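Side-chain contacts in soluble cytochrome b558 (Ectothiorhodospira shaposhnikovii, PDB 1CXY), which binds a single heme through two axial histidines and probably carries electrons, as a bacterial relative of cytochrome b5: residues T36-P40 with N41-P45; S71-A74 with A75-Q79. All blocks are in the same frame, centred on the assembly; numbering follows the deposited sequence.

Contact 1. Residues T36-P40 with N41-P45; sequences TPYVP and NHPGP. With HEM (protoporphyrin IX containing Fe), chain B.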
ATOM      1  N   THR A  36      -1.000   3.665  -6.987  1.00 14.91           N
ATOM      2  CA  THR A  36      -0.340   4.527  -7.977  1.00 16.66           C
ATOM      3  C   THR A  36      -0.785   5.976  -7.963  1.00 17.54           C
ATOM      4  O   THR A  36       0.047   6.904  -7.847  1.00 19.35           O
ATOM      5  CB  THR A  36      -0.478   3.935  -9.388  1.00 16.60           C
ATOM      6  OG1 THR A  36      -0.117   2.554  -9.337  1.00 16.65           O
ATOM      7  CG2 THR A  36       0.453   4.651 -10.358  1.00 17.63           C
ATOM      8  N   PRO A  37      -2.078   6.284  -7.979  1.00 16.26           N
ATOM      9  CA  PRO A  37      -2.578   7.648  -7.928  1.00 17.57           C
ATOM     10  C   PRO A  37      -2.257   8.312  -6.590  1.00 18.18           C
ATOM     11  O   PRO A  37      -2.049   9.534  -6.561  1.00 19.83           O
ATOM     12  CB  PRO A  37      -4.104   7.538  -8.122  1.00 16.89           C
ATOM     13  CG  PRO A  37      -4.378   6.129  -7.659  1.00 18.33           C
ATOM     14  CD  PRO A  37      -3.195   5.337  -8.171  1.00 17.15           C
ATOM     15  N   TYR A  38      -2.145   7.546  -5.521  1.00 18.42           N
ATOM     16  CA  TYR A  38      -1.900   8.163  -4.206  1.00 20.24           C
ATOM     17  C   TYR A  38      -0.458   8.553  -3.975  1.00 22.19           C
ATOM     18  O   TYR A  38      -0.197   9.509  -3.242  1.00 22.87           O
ATOM     19  CB  TYR A  38      -2.397   7.204  -3.108  1.00 19.57           C
ATOM     20  CG  TYR A  38      -2.242   7.847  -1.738  1.00 18.86           C
ATOM     21  CD1 TYR A  38      -1.176   7.505  -0.917  1.00 18.86           C
ATOM     22  CD2 TYR A  38      -3.090   8.878  -1.367  1.00 20.39           C
ATOM     23  CE1 TYR A  38      -1.004   8.163   0.293  1.00 19.68           C
ATOM     24  CE2 TYR A  38      -2.924   9.530  -0.153  1.00 20.05           C
ATOM     25  CZ  TYR A  38      -1.867   9.169   0.659  1.00 19.79           C
ATOM     26  OH  TYR A  38      -1.703   9.836   1.852  1.00 19.87           O
ATOM     27  N   VAL A  39       0.488   7.916  -4.645  1.00 23.04           N
ATOM     28  CA  VAL A  39       1.914   8.128  -4.505  1.00 26.73           C
ATOM     29  C   VAL A  39       2.357   9.552  -4.253  1.00 27.21           C
ATOM     30  O   VAL A  39       2.867   9.848  -3.166  1.00 27.52           O
ATOM     31  CB  VAL A  39       2.661   7.486  -5.695  1.00 28.12           C
ATOM     32  CG1 VAL A  39       4.086   7.982  -5.887  1.00 30.53           C
ATOM     33  CG2 VAL A  39       2.720   5.971  -5.457  1.00 29.09           C
ATOM     34  N   PRO A  40       2.071  10.495  -5.136  1.00 27.57           N
ATOM     35  CA  PRO A  40       2.533  11.868  -4.970  1.00 28.35           C
ATOM     36  C   PRO A  40       1.873  12.608  -3.834  1.00 28.48           C
ATOM     37  O   PRO A  40       2.337  13.684  -3.430  1.00 30.64           O
ATOM     38  CB  PRO A  40       2.265  12.507  -6.333  1.00 28.19           C
ATOM     39  CG  PRO A  40       1.141  11.697  -6.891  1.00 28.73           C
ATOM     40  CD  PRO A  40       1.447  10.279  -6.468  1.00 28.01           C
ATOM     41  N   ASN A  41       0.789  12.088  -3.267  1.00 27.00           N
ATOM     42  CA  ASN A  41       0.072  12.759  -2.200  1.00 26.16           C
ATOM     43  C   ASN A  41       0.465  12.300  -0.801  1.00 24.14           C
ATOM     44  O   ASN A  41      -0.105  12.815   0.160  1.00 24.10           O
ATOM     45  CB  ASN A  41      -1.429  12.534  -2.390  1.00 28.91           C
ATOM     46  CG  ASN A  41      -1.907  13.229  -3.657  1.00 31.34           C
ATOM     47  OD1 ASN A  41      -1.458  14.322  -4.005  1.00 33.15           O
ATOM     48  ND2 ASN A  41      -2.811  12.546  -4.343  1.00 33.14           N
ATOM     49  N   HIS A  42       1.292  11.274  -0.690  1.00 22.43           N
ATOM     50  CA  HIS A  42       1.626  10.781   0.648  1.00 21.30           C
ATOM     51  C   HIS A  42       2.368  11.841   1.468  1.00 22.29           C
ATOM     52  O   HIS A  42       3.375  12.354   0.989  1.00 23.42           O
ATOM     53  CB  HIS A  42       2.506   9.529   0.511  1.00 20.25           C
ATOM     54  CG  HIS A  42       2.790   8.857   1.821  1.00 19.77           C
ATOM     55  ND1 HIS A  42       4.050   8.613   2.317  1.00 19.70           N
ATOM     56  CD2 HIS A  42       1.913   8.410   2.754  1.00 19.07           C
ATOM     57  CE1 HIS A  42       3.956   8.024   3.496  1.00 18.38           C
ATOM     58  NE2 HIS A  42       2.678   7.892   3.785  1.00 18.07           N
ATOM     59  N   PRO A  43       1.903  12.130   2.664  1.00 22.32           N
ATOM     60  CA  PRO A  43       2.562  13.098   3.546  1.00 23.75           C
ATOM     61  C   PRO A  43       3.867  12.528   4.091  1.00 23.92           C
ATOM     62  O   PRO A  43       4.207  11.354   3.927  1.00 23.42           O
ATOM     63  CB  PRO A  43       1.568  13.318   4.676  1.00 23.99           C
ATOM     64  CG  PRO A  43       0.271  12.756   4.187  1.00 24.07           C
ATOM     65  CD  PRO A  43       0.703  11.573   3.331  1.00 23.43           C
ATOM     66  N   GLY A  44       4.660  13.365   4.763  1.00 24.72           N
ATOM     67  CA  GLY A  44       5.907  12.919   5.365  1.00 25.95           C
ATOM     68  C   GLY A  44       7.112  13.021   4.444  1.00 25.44           C
ATOM     69  O   GLY A  44       7.081  13.528   3.318  1.00 26.36           O
ATOM     70  N   PRO A  45       8.225  12.464   4.901  1.00 26.97           N
ATOM     71  CA  PRO A  45       9.482  12.478   4.165  1.00 27.13           C
ATOM     72  C   PRO A  45       9.311  11.885   2.781  1.00 27.31           C
ATOM     73  O   PRO A  45       8.662  10.856   2.603  1.00 24.88           O
ATOM     74  CB  PRO A  45      10.447  11.695   5.041  1.00 28.15           C
ATOM     75  CG  PRO A  45       9.887  11.886   6.421  1.00 28.79           C
ATOM     76  CD  PRO A  45       8.390  11.793   6.225  1.00 26.60           C
TER
HETATM   77  CHA HEM B 204       2.030   9.822   7.165  1.00 18.87           C
HETATM   78  CHB HEM B 204       5.012   6.092   6.401  1.00 18.05           C
HETATM   79  CHC HEM B 204       1.720   4.096   3.476  1.00 16.35           C
HETATM   80  CHD HEM B 204      -1.320   7.762   4.332  1.00 17.99           C
HETATM   81  C1A HEM B 204       3.162   9.043   7.124  1.00 19.15           C
HETATM   82  C2A HEM B 204       4.458   9.393   7.671  1.00 19.48           C
HETATM   83  C3A HEM B 204       5.267   8.342   7.478  1.00 18.11           C
HETATM   84  C4A HEM B 204       4.504   7.319   6.775  1.00 17.79           C
HETATM   85  CMA HEM B 204       6.752   8.176   7.869  1.00 18.18           C
HETATM   86  CAA HEM B 204       4.802  10.714   8.400  1.00 20.79           C
HETATM   87  CBA HEM B 204       5.091  10.575   9.932  1.00 21.23           C
HETATM   88  CGA HEM B 204       3.844  10.399  10.751  1.00 22.38           C
HETATM   89  O1A HEM B 204       2.750  10.757  10.245  1.00 24.08           O
HETATM   90  O2A HEM B 204       3.918   9.927  11.915  1.00 23.49           O
HETATM   91  C1B HEM B 204       4.357   5.196   5.571  1.00 18.09           C
HETATM   92  C2B HEM B 204       4.868   3.919   5.144  1.00 16.45           C
HETATM   93  C3B HEM B 204       3.946   3.351   4.362  1.00 16.50           C
HETATM   94  C4B HEM B 204       2.850   4.284   4.241  1.00 16.40           C
HETATM   95  CMB HEM B 204       6.229   3.347   5.617  1.00 17.49           C
HETATM   96  CAB HEM B 204       4.005   1.969   3.676  1.00 17.72           C
HETATM   97  CBB HEM B 204       2.952   1.156   3.588  1.00 18.94           C
HETATM   98  C1C HEM B 204       0.619   4.919   3.445  1.00 17.47           C
HETATM   99  C2C HEM B 204      -0.588   4.683   2.686  1.00 16.90           C
HETATM  100  C3C HEM B 204      -1.442   5.688   2.929  1.00 17.56           C
HETATM  101  C4C HEM B 204      -0.780   6.589   3.870  1.00 18.19           C
HETATM  102  CMC HEM B 204      -0.776   3.440   1.793  1.00 17.42           C
HETATM  103  CAC HEM B 204      -2.884   5.940   2.448  1.00 20.57           C
HETATM  104  CBC HEM B 204      -3.311   5.723   1.221  1.00 22.38           C
HETATM  105  C1D HEM B 204      -0.671   8.623   5.197  1.00 19.21           C
HETATM  106  C2D HEM B 204      -1.286   9.770   5.812  1.00 19.94           C
HETATM  107  C3D HEM B 204      -0.362  10.331   6.599  1.00 20.00           C
HETATM  108  C4D HEM B 204       0.847   9.554   6.503  1.00 19.10           C
HETATM  109  CMD HEM B 204      -2.744  10.224   5.557  1.00 22.01           C
HETATM  110  CAD HEM B 204      -0.505  11.557   7.541  1.00 20.17           C
HETATM  111  CBD HEM B 204      -0.548  11.038   9.007  1.00 19.18           C
HETATM  112  CGD HEM B 204      -1.666  10.073   9.303  1.00 19.05           C
HETATM  113  O1D HEM B 204      -1.451   8.997   9.898  1.00 19.78           O
HETATM  114  O2D HEM B 204      -2.844  10.406   8.981  1.00 20.66           O
HETATM  115  NA  HEM B 204       3.229   7.782   6.552  1.00 17.04           N
HETATM  116  NB  HEM B 204       3.103   5.404   5.010  1.00 16.72           N
HETATM  117  NC  HEM B 204       0.476   6.106   4.134  1.00 16.44           N
HETATM  118  ND  HEM B 204       0.632   8.492   5.651  1.00 17.57           N
HETATM  119 FE   HEM B 204       1.842   6.916   5.367  1.00 17.11          FE
HETATM  120  O   HOH W   1      -4.491  10.227  -4.800  1.00 56.48           O
HETATM  121  O   HOH W   2       4.460  11.584  -1.547  1.00 54.07           O
HETATM  122  O   HOH W   3       3.193  14.743  -0.934  1.00 47.99           O
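Backbone turns of 3-10 type join Y38 and V39 to N41 and H42: N41 N donates to Y38 O at 2.8 Å, and H42 N reaches V39 O with a nearly straight N-H (171°) but from above the carbonyl plane. The chain then opens into the His-Pro-Gly segment of the cytochrome b5 fold, which carries the axial ligand H42. Its CG lies anti to the backbone N (chi1 -174°), which drops the imidazole toward the heme, where NE2 binds the iron at 2.0 Å. Y38 takes the same first torsion, and its ring lies between the N41-H42 backbone and a heme vinyl: one face covers vinyl carbon CBC, while H42 N and N41 C lie over the opposite face. Its CE1 meets the edge of the imidazole, 3.8 Å from H42 CB. A large aromatic suits this place because it covers the vinyl and flanks the ligand at once. P43 packs CG on C3D of the heme, and G44 has backbone angles that only glycine takes up comfortably. At the surface, N41 ND2 and P37 O share a water, the bond to P37 O being weak. The Y38 hydroxyl ends 3.3 Å from both P43 CD and heme CHD.

Contact 2. Residues S71-A74 with A75-Q79; sequences SSLA and ARLLQ. With HEM (protoporphyrin IX containing Fe), chain B.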
ATOM      1  N   SER A  71      -3.231   7.087  11.056  1.00 18.31           N
ATOM      2  CA  SER A  71      -4.485   7.517  11.695  1.00 19.73           C
ATOM      3  C   SER A  71      -5.686   6.804  11.087  1.00 19.64           C
ATOM      4  O   SER A  71      -5.608   6.155  10.044  1.00 19.43           O
ATOM      5  CB  SER A  71      -4.644   9.017  11.485  1.00 19.73           C
ATOM      6  OG  SER A  71      -4.932   9.312  10.134  1.00 20.28           O
ATOM      7  N   SER A  72      -6.826   7.046  11.725  1.00 19.09           N
ATOM      8  CA  SER A  72      -8.109   6.536  11.222  1.00 20.64           C
ATOM      9  C   SER A  72      -8.400   7.203   9.889  1.00 19.83           C
ATOM     10  O   SER A  72      -8.886   6.567   8.937  1.00 18.64           O
ATOM     11  CB  SER A  72      -9.185   6.846  12.271  1.00 20.95           C
ATOM     12  OG  SER A  72      -9.006   5.977  13.390  1.00 23.07           O
ATOM     13  N   LEU A  73      -8.095   8.496   9.765  1.00 19.69           N
ATOM     14  CA  LEU A  73      -8.230   9.201   8.505  1.00 20.67           C
ATOM     15  C   LEU A  73      -7.412   8.482   7.427  1.00 20.15           C
ATOM     16  O   LEU A  73      -7.883   8.222   6.320  1.00 19.82           O
ATOM     17  CB  LEU A  73      -7.823  10.664   8.619  1.00 23.54           C
ATOM     18  CG  LEU A  73      -7.757  11.525   7.365  1.00 25.53           C
ATOM     19  CD1 LEU A  73      -7.752  13.012   7.740  1.00 27.63           C
ATOM     20  CD2 LEU A  73      -6.487  11.276   6.558  1.00 27.70           C
ATOM     21  N   ALA A  74      -6.140   8.206   7.736  1.00 18.96           N
ATOM     22  CA  ALA A  74      -5.289   7.491   6.774  1.00 16.51           C
ATOM     23  C   ALA A  74      -5.845   6.122   6.420  1.00 16.03           C
ATOM     24  O   ALA A  74      -5.729   5.716   5.253  1.00 17.18           O
ATOM     25  CB  ALA A  74      -3.869   7.364   7.324  1.00 17.27           C
ATOM     26  N   ALA A  75      -6.448   5.391   7.333  1.00 16.29           N
ATOM     27  CA  ALA A  75      -7.018   4.069   7.076  1.00 16.14           C
ATOM     28  C   ALA A  75      -8.228   4.163   6.160  1.00 16.76           C
ATOM     29  O   ALA A  75      -8.361   3.323   5.249  1.00 17.42           O
ATOM     30  CB  ALA A  75      -7.382   3.379   8.386  1.00 17.53           C
ATOM     31  N   ARG A  76      -8.999   5.243   6.263  1.00 17.99           N
ATOM     32  CA  ARG A  76     -10.108   5.473   5.325  1.00 18.37           C
ATOM     33  C   ARG A  76      -9.577   5.780   3.937  1.00 19.58           C
ATOM     34  O   ARG A  76     -10.117   5.304   2.927  1.00 18.94           O
ATOM     35  CB  ARG A  76     -11.038   6.554   5.879  1.00 20.63           C
ATOM     36  CG  ARG A  76     -11.731   6.011   7.133  1.00 22.81           C
ATOM     37  CD  ARG A  76     -12.740   7.006   7.681  1.00 24.53           C
ATOM     38  NE  ARG A  76     -12.270   8.356   7.877  1.00 26.27           N
ATOM     39  CZ  ARG A  76     -11.884   8.945   9.007  1.00 28.44           C
ATOM     40  NH1 ARG A  76     -11.857   8.323  10.171  1.00 27.39           N
ATOM     41  NH2 ARG A  76     -11.523  10.232   8.982  1.00 29.17           N
ATOM     42  N   LEU A  77      -8.480   6.548   3.882  1.00 18.33           N
ATOM     43  CA  LEU A  77      -7.886   6.868   2.591  1.00 19.45           C
ATOM     44  C   LEU A  77      -7.301   5.609   1.956  1.00 18.31           C
ATOM     45  O   LEU A  77      -7.485   5.401   0.751  1.00 18.88           O
ATOM     46  CB  LEU A  77      -6.799   7.929   2.720  1.00 21.18           C
ATOM     47  CG  LEU A  77      -7.194   9.334   3.167  1.00 23.09           C
ATOM     48  CD1 LEU A  77      -5.917  10.178   3.232  1.00 23.73           C
ATOM     49  CD2 LEU A  77      -8.187   9.962   2.202  1.00 25.02           C
ATOM     50  N   LEU A  78      -6.645   4.741   2.731  1.00 16.76           N
ATOM     51  CA  LEU A  78      -6.086   3.503   2.184  1.00 15.74           C
ATOM     52  C   LEU A  78      -7.187   2.642   1.565  1.00 15.77           C
ATOM     53  O   LEU A  78      -7.035   2.139   0.465  1.00 14.91           O
ATOM     54  CB  LEU A  78      -5.349   2.694   3.266  1.00 15.01           C
ATOM     55  CG  LEU A  78      -4.941   1.255   2.884  1.00 15.00           C
ATOM     56  CD1 LEU A  78      -3.967   1.248   1.693  1.00 14.96           C
ATOM     57  CD2 LEU A  78      -4.315   0.499   4.043  1.00 15.16           C
ATOM     58  N   GLN A  79      -8.320   2.509   2.284  1.00 16.02           N
ATOM     59  CA  GLN A  79      -9.386   1.641   1.779  1.00 17.40           C
ATOM     60  C   GLN A  79      -9.934   2.038   0.430  1.00 17.31           C
ATOM     61  O   GLN A  79     -10.307   1.153  -0.369  1.00 16.04           O
ATOM     62  CB  GLN A  79     -10.559   1.519   2.789  1.00 18.19           C
ATOM     63  CG  GLN A  79     -11.329   0.217   2.438  1.00 17.64           C
ATOM     64  CD  GLN A  79     -12.607   0.115   3.265  1.00 17.92           C
ATOM     65  OE1 GLN A  79     -13.621   0.670   2.867  1.00 17.92           O
ATOM     66  NE2 GLN A  79     -12.528  -0.576   4.386  1.00 18.21           N
TER
HETATM   67  CHA HEM B 204       2.030   9.822   7.165  1.00 18.87           C
HETATM   68  CHB HEM B 204       5.012   6.092   6.401  1.00 18.05           C
HETATM   69  CHC HEM B 204       1.720   4.096   3.476  1.00 16.35           C
HETATM   70  CHD HEM B 204      -1.320   7.762   4.332  1.00 17.99           C
HETATM   71  C1A HEM B 204       3.162   9.043   7.124  1.00 19.15           C
HETATM   72  C2A HEM B 204       4.458   9.393   7.671  1.00 19.48           C
HETATM   73  C3A HEM B 204       5.267   8.342   7.478  1.00 18.11           C
HETATM   74  C4A HEM B 204       4.504   7.319   6.775  1.00 17.79           C
HETATM   75  CMA HEM B 204       6.752   8.176   7.869  1.00 18.18           C
HETATM   76  CAA HEM B 204       4.802  10.714   8.400  1.00 20.79           C
HETATM   77  CBA HEM B 204       5.091  10.575   9.932  1.00 21.23           C
HETATM   78  CGA HEM B 204       3.844  10.399  10.751  1.00 22.38           C
HETATM   79  O1A HEM B 204       2.750  10.757  10.245  1.00 24.08           O
HETATM   80  O2A HEM B 204       3.918   9.927  11.915  1.00 23.49           O
HETATM   81  C1B HEM B 204       4.357   5.196   5.571  1.00 18.09           C
HETATM   82  C2B HEM B 204       4.868   3.919   5.144  1.00 16.45           C
HETATM   83  C3B HEM B 204       3.946   3.351   4.362  1.00 16.50           C
HETATM   84  C4B HEM B 204       2.850   4.284   4.241  1.00 16.40           C
HETATM   85  CMB HEM B 204       6.229   3.347   5.617  1.00 17.49           C
HETATM   86  CAB HEM B 204       4.005   1.969   3.676  1.00 17.72           C
HETATM   87  CBB HEM B 204       2.952   1.156   3.588  1.00 18.94           C
HETATM   88  C1C HEM B 204       0.619   4.919   3.445  1.00 17.47           C
HETATM   89  C2C HEM B 204      -0.588   4.683   2.686  1.00 16.90           C
HETATM   90  C3C HEM B 204      -1.442   5.688   2.929  1.00 17.56           C
HETATM   91  C4C HEM B 204      -0.780   6.589   3.870  1.00 18.19           C
HETATM   92  CMC HEM B 204      -0.776   3.440   1.793  1.00 17.42           C
HETATM   93  CAC HEM B 204      -2.884   5.940   2.448  1.00 20.57           C
HETATM   94  CBC HEM B 204      -3.311   5.723   1.221  1.00 22.38           C
HETATM   95  C1D HEM B 204      -0.671   8.623   5.197  1.00 19.21           C
HETATM   96  C2D HEM B 204      -1.286   9.770   5.812  1.00 19.94           C
HETATM   97  C3D HEM B 204      -0.362  10.331   6.599  1.00 20.00           C
HETATM   98  C4D HEM B 204       0.847   9.554   6.503  1.00 19.10           C
HETATM   99  CMD HEM B 204      -2.744  10.224   5.557  1.00 22.01           C
HETATM  100  CAD HEM B 204      -0.505  11.557   7.541  1.00 20.17           C
HETATM  101  CBD HEM B 204      -0.548  11.038   9.007  1.00 19.18           C
HETATM  102  CGD HEM B 204      -1.666  10.073   9.303  1.00 19.05           C
HETATM  103  O1D HEM B 204      -1.451   8.997   9.898  1.00 19.78           O
HETATM  104  O2D HEM B 204      -2.844  10.406   8.981  1.00 20.66           O
HETATM  105  NA  HEM B 204       3.229   7.782   6.552  1.00 17.04           N
HETATM  106  NB  HEM B 204       3.103   5.404   5.010  1.00 16.72           N
HETATM  107  NC  HEM B 204       0.476   6.106   4.134  1.00 16.44           N
HETATM  108  ND  HEM B 204       0.632   8.492   5.651  1.00 17.57           N
HETATM  109 FE   HEM B 204       1.842   6.916   5.367  1.00 17.11          FE
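Along helix 72-80, L73 and L77 reach their contact by different first torsions: CG is anti to the backbone N in L73 (chi1 174°) and anti to the carbonyl carbon in L77 (-65°). The two chains lie side by side, with L73 CD2 3.5 Å from L77 CD1. R76 bends at chi3 (-51°), folding its guanidinium back over the preceding turn, one face over S72 O and L73 CA; NH1 lies 3.7 Å from S72 CB. At the start of the helix S71 OG turns back over the first turn and accepts from A74 N at 2.9 Å. This is an N-cap, and serine suits it because its short hydroxyl both accepts from the helix and donates outward, here to heme O2D. S71 N adds a bond to O1D of the same propionate, so both carboxylate oxygens are gripped. From S71 O onward the regular i to i+4 bonds run on to Q79 N. W61 of helix 58-63 packs against A74, A75 and L78. On the heme side, small A74 lets the helix come close. The A74 methyl, CB, sits 3.5 Å from heme CMD.

How the contacts relate
Contacts 1 and 2 meet the same heme, with centres 13 Å apart and nearest atoms about 4 Å apart but not touching: contact 1 covers one face of the heme, while contact 2 lies along its edge, mostly toward the other face. Contact 1 supplies one axial ligand; contact 2 follows directly on the other, H70, whose side chain is about 4 Å from that of A74 and about 4 Å from that of H42 across the iron. The two also divide their work: residues 36-45 hold the metal, whereas 71-79 hold a propionate. They converge on the vinyl ending in CBC, which Y38 covers from one side and L78 CA approaches to 3.7 Å from the other. K64 and Y66 add further hydrogen bonds to the heme.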